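Local structure of molybdopterin-guanine dinucleotide biosynthesis protein A (MobA) (Archaeoglobus fulgidus, 3NGW) at residues 21-25 with 26-30; 151-155 with 156-160. The protein probably acts as a GTP-binding nucleotidyltransferase in molybdenum cofactor biosynthesis, forming the guanine dinucleotide form of the cofactor. All coordinates share one frame; numbering follows the deposited sequence.

Contact 1 of 2, residues 21-25 with 26-30; sequences VMLCG and KKLIE
Leu23 and Lys26 close a tight two-stranded beta hairpin whose second strand runs straight into helix 28-36. They form an antiparallel hydrogen-bonded pair around a type I' turn, with Cys24 and Gly25 at its corners. Leu23 N gives the straighter bond, 2.7 Å to Lys26 O at 166°. Lys26 N returns 3.0 Å to Leu23 O.

One step out, Val21 O takes a weak bond from Leu28 N in the first turn of the helix. Side by side with Val21, Leu28 brings CD1 to 3.7 Å from Val21 CB. Leu28 CD2, the other methyl, meets Leu23 CD1 at 3.9 Å. The two Leu28 methyls therefore reach Val21, just before the hairpin, and Leu23 within it. Pro94 also touches both leucines. An alanine in place of Leu28 would probably leave Val21 CB and Leu23 CD1 without their apolar partner and open a gap where the two methyls had been.

With CG anti to the backbone N (chi1 -175°) and a bend at chi3, the Lys26 chain leads away from the hairpin to a salt bridge with Glu34. It also makes a cation-pi contact with Trp31. Cys24 forms a disulfide with Cys192, tying the turn to helix 182-194. On the face opposite Leu23 and Lys26, Lys27 reaches Glu20 in a salt bridge. The bent chain of the selenomethionine Met22 puts Met22 SE 4.0 Å from Lys27 CG.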
ATOM      1  N   VAL A  21      10.117  -1.811 -12.551  1.00 37.54           N
ATOM      2  CA  VAL A  21      11.405  -1.455 -11.961  1.00 37.67           C
ATOM      3  C   VAL A  21      12.182  -2.702 -11.540  1.00 43.90           C
ATOM      4  O   VAL A  21      11.636  -3.602 -10.897  1.00 44.80           O
ATOM      5  CB  VAL A  21      11.222  -0.554 -10.726  1.00 45.75           C
ATOM      6  CG1 VAL A  21      12.569  -0.225 -10.111  1.00 48.62           C
ATOM      7  CG2 VAL A  21      10.488   0.712 -11.120  1.00 50.48           C
HETATM    8  N   MSE A  22      13.461  -2.744 -11.904  1.00 50.89           N
HETATM    9  CA  MSE A  22      14.322  -3.881 -11.587  1.00 52.92           C
HETATM   10  C   MSE A  22      15.048  -3.718 -10.266  1.00 46.80           C
HETATM   11  O   MSE A  22      15.901  -2.847 -10.122  1.00 50.53           O
HETATM   12  CB  MSE A  22      15.354  -4.080 -12.695  1.00 56.19           C
HETATM   13  CG  MSE A  22      14.769  -4.621 -13.976  1.00 69.22           C
HETATM   14 SE   MSE A  22      14.229  -6.467 -13.781  1.00 87.53          SE
HETATM   15  CE  MSE A  22      15.953  -7.291 -14.177  1.00 81.24           C
ATOM     16  N   LEU A  23      14.712  -4.569  -9.309  1.00 43.77           N
ATOM     17  CA  LEU A  23      15.342  -4.526  -8.005  1.00 42.54           C
ATOM     18  C   LEU A  23      16.089  -5.836  -7.823  1.00 47.84           C
ATOM     19  O   LEU A  23      15.471  -6.893  -7.718  1.00 53.73           O
ATOM     20  CB  LEU A  23      14.290  -4.392  -6.917  1.00 46.28           C
ATOM     21  CG  LEU A  23      14.547  -3.385  -5.801  1.00 47.22           C
ATOM     22  CD1 LEU A  23      13.735  -3.829  -4.602  1.00 51.58           C
ATOM     23  CD2 LEU A  23      16.021  -3.306  -5.440  1.00 53.47           C
ATOM     24  N   CYS A  24      17.414  -5.765  -7.794  1.00 45.23           N
ATOM     25  CA  CYS A  24      18.237  -6.953  -7.633  1.00 47.49           C
ATOM     26  C   CYS A  24      17.860  -8.022  -8.645  1.00 47.24           C
ATOM     27  O   CYS A  24      17.697  -9.189  -8.296  1.00 47.51           O
ATOM     28  CB  CYS A  24      18.111  -7.510  -6.212  1.00 49.81           C
ATOM     29  SG  CYS A  24      19.381  -6.866  -5.067  1.00 54.09           S
ATOM     30  N   GLY A  25      17.716  -7.606  -9.900  1.00 41.79           N
ATOM     31  CA  GLY A  25      17.390  -8.534 -10.969  1.00 38.16           C
ATOM     32  C   GLY A  25      15.965  -9.048 -11.024  1.00 42.96           C
ATOM     33  O   GLY A  25      15.664  -9.964 -11.795  1.00 43.79           O
ATOM     34  N   LYS A  26      15.083  -8.469 -10.219  1.00 38.01           N
ATOM     35  CA  LYS A  26      13.685  -8.896 -10.197  1.00 44.75           C
ATOM     36  C   LYS A  26      12.771  -7.672 -10.227  1.00 35.97           C
ATOM     37  O   LYS A  26      13.038  -6.682  -9.559  1.00 40.81           O
ATOM     38  CB  LYS A  26      13.420  -9.716  -8.932  1.00 41.90           C
ATOM     39  CG  LYS A  26      12.028 -10.324  -8.845  1.00 42.56           C
ATOM     40  CD  LYS A  26      11.710 -10.702  -7.403  1.00 42.49           C
ATOM     41  CE  LYS A  26      12.725 -11.679  -6.836  1.00 42.53           C
ATOM     42  NZ  LYS A  26      12.560 -11.871  -5.370  1.00 47.70           N
ATOM     43  N   LYS A  27      11.702  -7.744 -11.010  1.00 31.06           N
ATOM     44  CA  LYS A  27      10.761  -6.636 -11.117  1.00 37.99           C
ATOM     45  C   LYS A  27      10.079  -6.354  -9.782  1.00 35.14           C
ATOM     46  O   LYS A  27       9.922  -7.255  -8.961  1.00 42.71           O
ATOM     47  CB  LYS A  27       9.704  -6.956 -12.172  1.00 29.39           C
ATOM     48  CG  LYS A  27      10.245  -7.079 -13.580  1.00 34.00           C
ATOM     49  CD  LYS A  27       9.106  -7.258 -14.576  1.00 38.59           C
ATOM     50  CE  LYS A  27       9.632  -7.351 -16.001  1.00 43.26           C
ATOM     51  NZ  LYS A  27       8.537  -7.468 -17.009  1.00 41.16           N
ATOM     52  N   LEU A  28       9.665  -5.112  -9.559  1.00 43.71           N
ATOM     53  CA  LEU A  28       9.004  -4.789  -8.304  1.00 38.16           C
ATOM     54  C   LEU A  28       7.702  -5.541  -8.128  1.00 29.40           C
ATOM     55  O   LEU A  28       7.367  -5.937  -7.018  1.00 35.73           O
ATOM     56  CB  LEU A  28       8.748  -3.292  -8.191  1.00 38.60           C
ATOM     57  CG  LEU A  28       9.915  -2.490  -7.624  1.00 39.47           C
ATOM     58  CD1 LEU A  28       9.497  -1.036  -7.521  1.00 36.37           C
ATOM     59  CD2 LEU A  28      10.325  -3.030  -6.258  1.00 42.21           C
ATOM     60  N   ILE A  29       6.959  -5.734  -9.210  1.00 34.08           N
ATOM     61  CA  ILE A  29       5.701  -6.459  -9.087  1.00 34.42           C
ATOM     62  C   ILE A  29       5.942  -7.892  -8.605  1.00 33.03           C
ATOM     63  O   ILE A  29       5.142  -8.431  -7.843  1.00 36.31           O
ATOM     64  CB  ILE A  29       4.918  -6.492 -10.412  1.00 30.97           C
ATOM     65  CG1 ILE A  29       3.595  -7.218 -10.198  1.00 30.97           C
ATOM     66  CG2 ILE A  29       5.747  -7.147 -11.504  1.00 35.06           C
ATOM     67  CD1 ILE A  29       2.670  -6.543  -9.165  1.00 25.68           C
ATOM     68  N   GLU A  30       7.045  -8.504  -9.024  1.00 35.43           N
ATOM     69  CA  GLU A  30       7.336  -9.869  -8.598  1.00 40.26           C
ATOM     70  C   GLU A  30       7.785  -9.875  -7.141  1.00 39.24           C
ATOM     71  O   GLU A  30       7.611 -10.866  -6.434  1.00 45.92           O
ATOM     72  CB  GLU A  30       8.387 -10.495  -9.517  1.00 40.90           C
ATOM     73  CG  GLU A  30       8.019 -10.299 -10.978  1.00 52.34           C
ATOM     74  CD  GLU A  30       8.893 -11.060 -11.959  1.00 55.74           C
ATOM     75  OE1 GLU A  30      10.095 -11.278 -11.669  1.00 49.19           O
ATOM     76  OE2 GLU A  30       8.365 -11.412 -13.040  1.00 47.77           O
TER

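Contact 2 of 2, residues 151-155 with 156-160; sequences VPLER and LNVVY
The end of helix 150-154 turns here into edge strand 158-162 of the central mixed sheet, and Leu153, Leu156 and Val158 make the join. Leu153 O sits at the centre of the turn. Leu156 N bonds to Leu153 O at 3.2 Å, fairly straight at the hydrogen (156°). Val158 CG2 also lies 3.3 Å from Leu153 O.

Leu156 folds back over the last helical turn. Leu156 CG is placed anti to the carbonyl carbon (chi1 -61°), and this branch point rests 3.4 Å from Pro152 O. That same oxygen accepts a hydrogen bond from Arg155 N. Past the turn, Val158 points its CB toward the helix end. Val158 CG2 meets Leu153 CD2 at 4.0 Å, the two side chains crossing at a slant. Ile117 of neighbouring strand 115-119 touches both, so the helix residue packs on two adjacent strands.

Tyr160 lies on the same side of the strand as Val158. One face of the Tyr160 ring carries Val158 CG1, 3.5 Å above the plane and offset toward the rim. Tyr160 OH comes within 4.2 Å of Leu153 CB. A water in the ring plane, at its edge, is hydrogen-bonded to Tyr160 OH at 2.8 Å. It also donates a weak bond to Leu153 O and so bridges strand and helix end. Lys119 makes a cation-pi contact with Tyr160.

Away from the annotated sites, this is structural packing: a helix-to-strand connection of the kind found in alpha/beta folds, here within a MobA-like domain of the GT-A clan.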
ATOM      1  N   VAL A 151      -7.253  14.790   3.974  1.00 52.31           N
ATOM      2  CA  VAL A 151      -8.551  15.436   4.089  1.00 42.83           C
ATOM      3  C   VAL A 151      -9.642  14.515   4.628  1.00 41.57           C
ATOM      4  O   VAL A 151     -10.291  14.839   5.614  1.00 42.38           O
ATOM      5  CB  VAL A 151      -8.994  16.012   2.730  1.00 44.67           C
ATOM      6  CG1 VAL A 151     -10.394  16.597   2.840  1.00 49.27           C
ATOM      7  CG2 VAL A 151      -8.003  17.075   2.287  1.00 55.61           C
ATOM      8  N   PRO A 152      -9.869  13.359   3.977  1.00 41.60           N
ATOM      9  CA  PRO A 152     -10.921  12.488   4.509  1.00 38.35           C
ATOM     10  C   PRO A 152     -10.554  11.833   5.844  1.00 44.57           C
ATOM     11  O   PRO A 152     -11.434  11.481   6.632  1.00 45.17           O
ATOM     12  CB  PRO A 152     -11.150  11.485   3.378  1.00 35.71           C
ATOM     13  CG  PRO A 152      -9.857  11.490   2.627  1.00 35.76           C
ATOM     14  CD  PRO A 152      -9.412  12.905   2.650  1.00 30.77           C
ATOM     15  N   LEU A 153      -9.258  11.693   6.108  1.00 39.75           N
ATOM     16  CA  LEU A 153      -8.815  11.091   7.363  1.00 46.34           C
ATOM     17  C   LEU A 153      -9.193  11.954   8.567  1.00 49.52           C
ATOM     18  O   LEU A 153      -9.363  11.445   9.677  1.00 48.43           O
ATOM     19  CB  LEU A 153      -7.298  10.856   7.343  1.00 39.78           C
ATOM     20  CG  LEU A 153      -6.840   9.706   6.438  1.00 49.35           C
ATOM     21  CD1 LEU A 153      -5.335   9.566   6.473  1.00 35.16           C
ATOM     22  CD2 LEU A 153      -7.520   8.420   6.891  1.00 45.38           C
ATOM     23  N   GLU A 154      -9.328  13.259   8.346  1.00 54.03           N
ATOM     24  CA  GLU A 154      -9.689  14.174   9.421  1.00 55.79           C
ATOM     25  C   GLU A 154     -11.140  14.001   9.839  1.00 49.79           C
ATOM     26  O   GLU A 154     -11.507  14.319  10.968  1.00 50.07           O
ATOM     27  CB  GLU A 154      -9.431  15.621   8.996  1.00 64.04           C
ATOM     28  CG  GLU A 154      -7.973  16.043   9.121  1.00 81.36           C
ATOM     29  CD  GLU A 154      -7.701  17.407   8.515  1.00 91.62           C
ATOM     30  OE1 GLU A 154      -6.581  17.934   8.716  1.00 91.86           O
ATOM     31  OE2 GLU A 154      -8.603  17.946   7.832  1.00 96.75           O
ATOM     32  N   ARG A 155     -11.960  13.490   8.926  1.00 48.80           N
ATOM     33  CA  ARG A 155     -13.371  13.255   9.212  1.00 43.46           C
ATOM     34  C   ARG A 155     -13.626  11.836   9.731  1.00 45.76           C
ATOM     35  O   ARG A 155     -14.774  11.434   9.907  1.00 47.49           O
ATOM     36  CB  ARG A 155     -14.214  13.484   7.958  1.00 41.51           C
ATOM     37  CG  ARG A 155     -14.571  14.930   7.666  1.00 54.63           C
ATOM     38  CD  ARG A 155     -15.572  14.979   6.520  1.00 64.61           C
ATOM     39  NE  ARG A 155     -16.399  16.183   6.508  1.00 78.65           N
ATOM     40  CZ  ARG A 155     -15.945  17.414   6.288  1.00 92.83           C
ATOM     41  NH1 ARG A 155     -14.653  17.618   6.062  1.00102.14           N
ATOM     42  NH2 ARG A 155     -16.788  18.442   6.283  1.00 80.24           N
ATOM     43  N   LEU A 156     -12.556  11.084   9.979  1.00 45.72           N
ATOM     44  CA  LEU A 156     -12.673   9.710  10.466  1.00 43.35           C
ATOM     45  C   LEU A 156     -11.972   9.519  11.804  1.00 41.05           C
ATOM     46  O   LEU A 156     -11.128  10.320  12.191  1.00 46.13           O
ATOM     47  CB  LEU A 156     -12.060   8.740   9.450  1.00 36.99           C
ATOM     48  CG  LEU A 156     -12.679   8.685   8.055  1.00 44.30           C
ATOM     49  CD1 LEU A 156     -11.795   7.868   7.131  1.00 36.94           C
ATOM     50  CD2 LEU A 156     -14.075   8.098   8.134  1.00 41.21           C
ATOM     51  N   ASN A 157     -12.317   8.445  12.505  1.00 46.99           N
ATOM     52  CA  ASN A 157     -11.685   8.144  13.781  1.00 46.00           C
ATOM     53  C   ASN A 157     -10.385   7.396  13.477  1.00 42.38           C
ATOM     54  O   ASN A 157     -10.385   6.179  13.299  1.00 40.74           O
ATOM     55  CB  ASN A 157     -12.625   7.289  14.643  1.00 56.92           C
ATOM     56  CG  ASN A 157     -11.956   6.758  15.905  1.00 64.91           C
ATOM     57  OD1 ASN A 157     -11.276   7.497  16.626  1.00 72.06           O
ATOM     58  ND2 ASN A 157     -12.161   5.473  16.188  1.00 67.79           N
ATOM     59  N   VAL A 158      -9.282   8.137  13.410  1.00 44.20           N
ATOM     60  CA  VAL A 158      -7.976   7.562  13.097  1.00 37.98           C
ATOM     61  C   VAL A 158      -7.044   7.400  14.301  1.00 39.26           C
ATOM     62  O   VAL A 158      -6.959   8.281  15.157  1.00 37.32           O
ATOM     63  CB  VAL A 158      -7.241   8.422  12.038  1.00 37.14           C
ATOM     64  CG1 VAL A 158      -5.943   7.745  11.622  1.00 30.02           C
ATOM     65  CG2 VAL A 158      -8.141   8.642  10.823  1.00 36.41           C
ATOM     66  N   VAL A 159      -6.346   6.266  14.353  1.00 34.89           N
ATOM     67  CA  VAL A 159      -5.394   5.981  15.423  1.00 40.95           C
ATOM     68  C   VAL A 159      -3.987   6.065  14.850  1.00 42.89           C
ATOM     69  O   VAL A 159      -3.590   5.219  14.052  1.00 52.54           O
ATOM     70  CB  VAL A 159      -5.576   4.556  16.012  1.00 39.49           C
ATOM     71  CG1 VAL A 159      -4.442   4.251  16.988  1.00 37.20           C
ATOM     72  CG2 VAL A 159      -6.910   4.452  16.732  1.00 44.51           C
ATOM     73  N   TYR A 160      -3.235   7.086  15.238  1.00 44.93           N
ATOM     74  CA  TYR A 160      -1.874   7.224  14.739  1.00 46.34           C
ATOM     75  C   TYR A 160      -0.926   6.428  15.628  1.00 41.70           C
ATOM     76  O   TYR A 160      -0.705   6.767  16.782  1.00 53.26           O
ATOM     77  CB  TYR A 160      -1.511   8.709  14.664  1.00 42.99           C
ATOM     78  CG  TYR A 160      -2.252   9.395  13.531  1.00 40.47           C
ATOM     79  CD1 TYR A 160      -1.842   9.230  12.208  1.00 40.85           C
ATOM     80  CD2 TYR A 160      -3.404  10.146  13.771  1.00 43.62           C
ATOM     81  CE1 TYR A 160      -2.561   9.790  11.152  1.00 35.91           C
ATOM     82  CE2 TYR A 160      -4.135  10.713  12.717  1.00 34.62           C
ATOM     83  CZ  TYR A 160      -3.704  10.529  11.412  1.00 43.77           C
ATOM     84  OH  TYR A 160      -4.410  11.065  10.354  1.00 38.03           O
TER
HETATM   85  O   HOH W   1      -6.737  12.348  11.211  1.00 44.32           O

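How the contacts relate
Both contacts are local, and they follow one another along the chain without nesting or crossing. After strand 2-6, contact 1 closes the small hairpin 22-27 and leads into helix 28-36, which precedes strand 40-44. Most of the central sheet is then built before contact 2 turns helix 150-154 into strand 158-162, the edge strand beside 115-119. The closing helix 182-194 comes back to contact 1 through the disulfide. The two sites lie on opposite sides of the chain's centre, their own centres 34 Å apart. They do not touch. Contact 1 ties a hairpin to two helices, and contact 2 ties a helix to the sheet's edge.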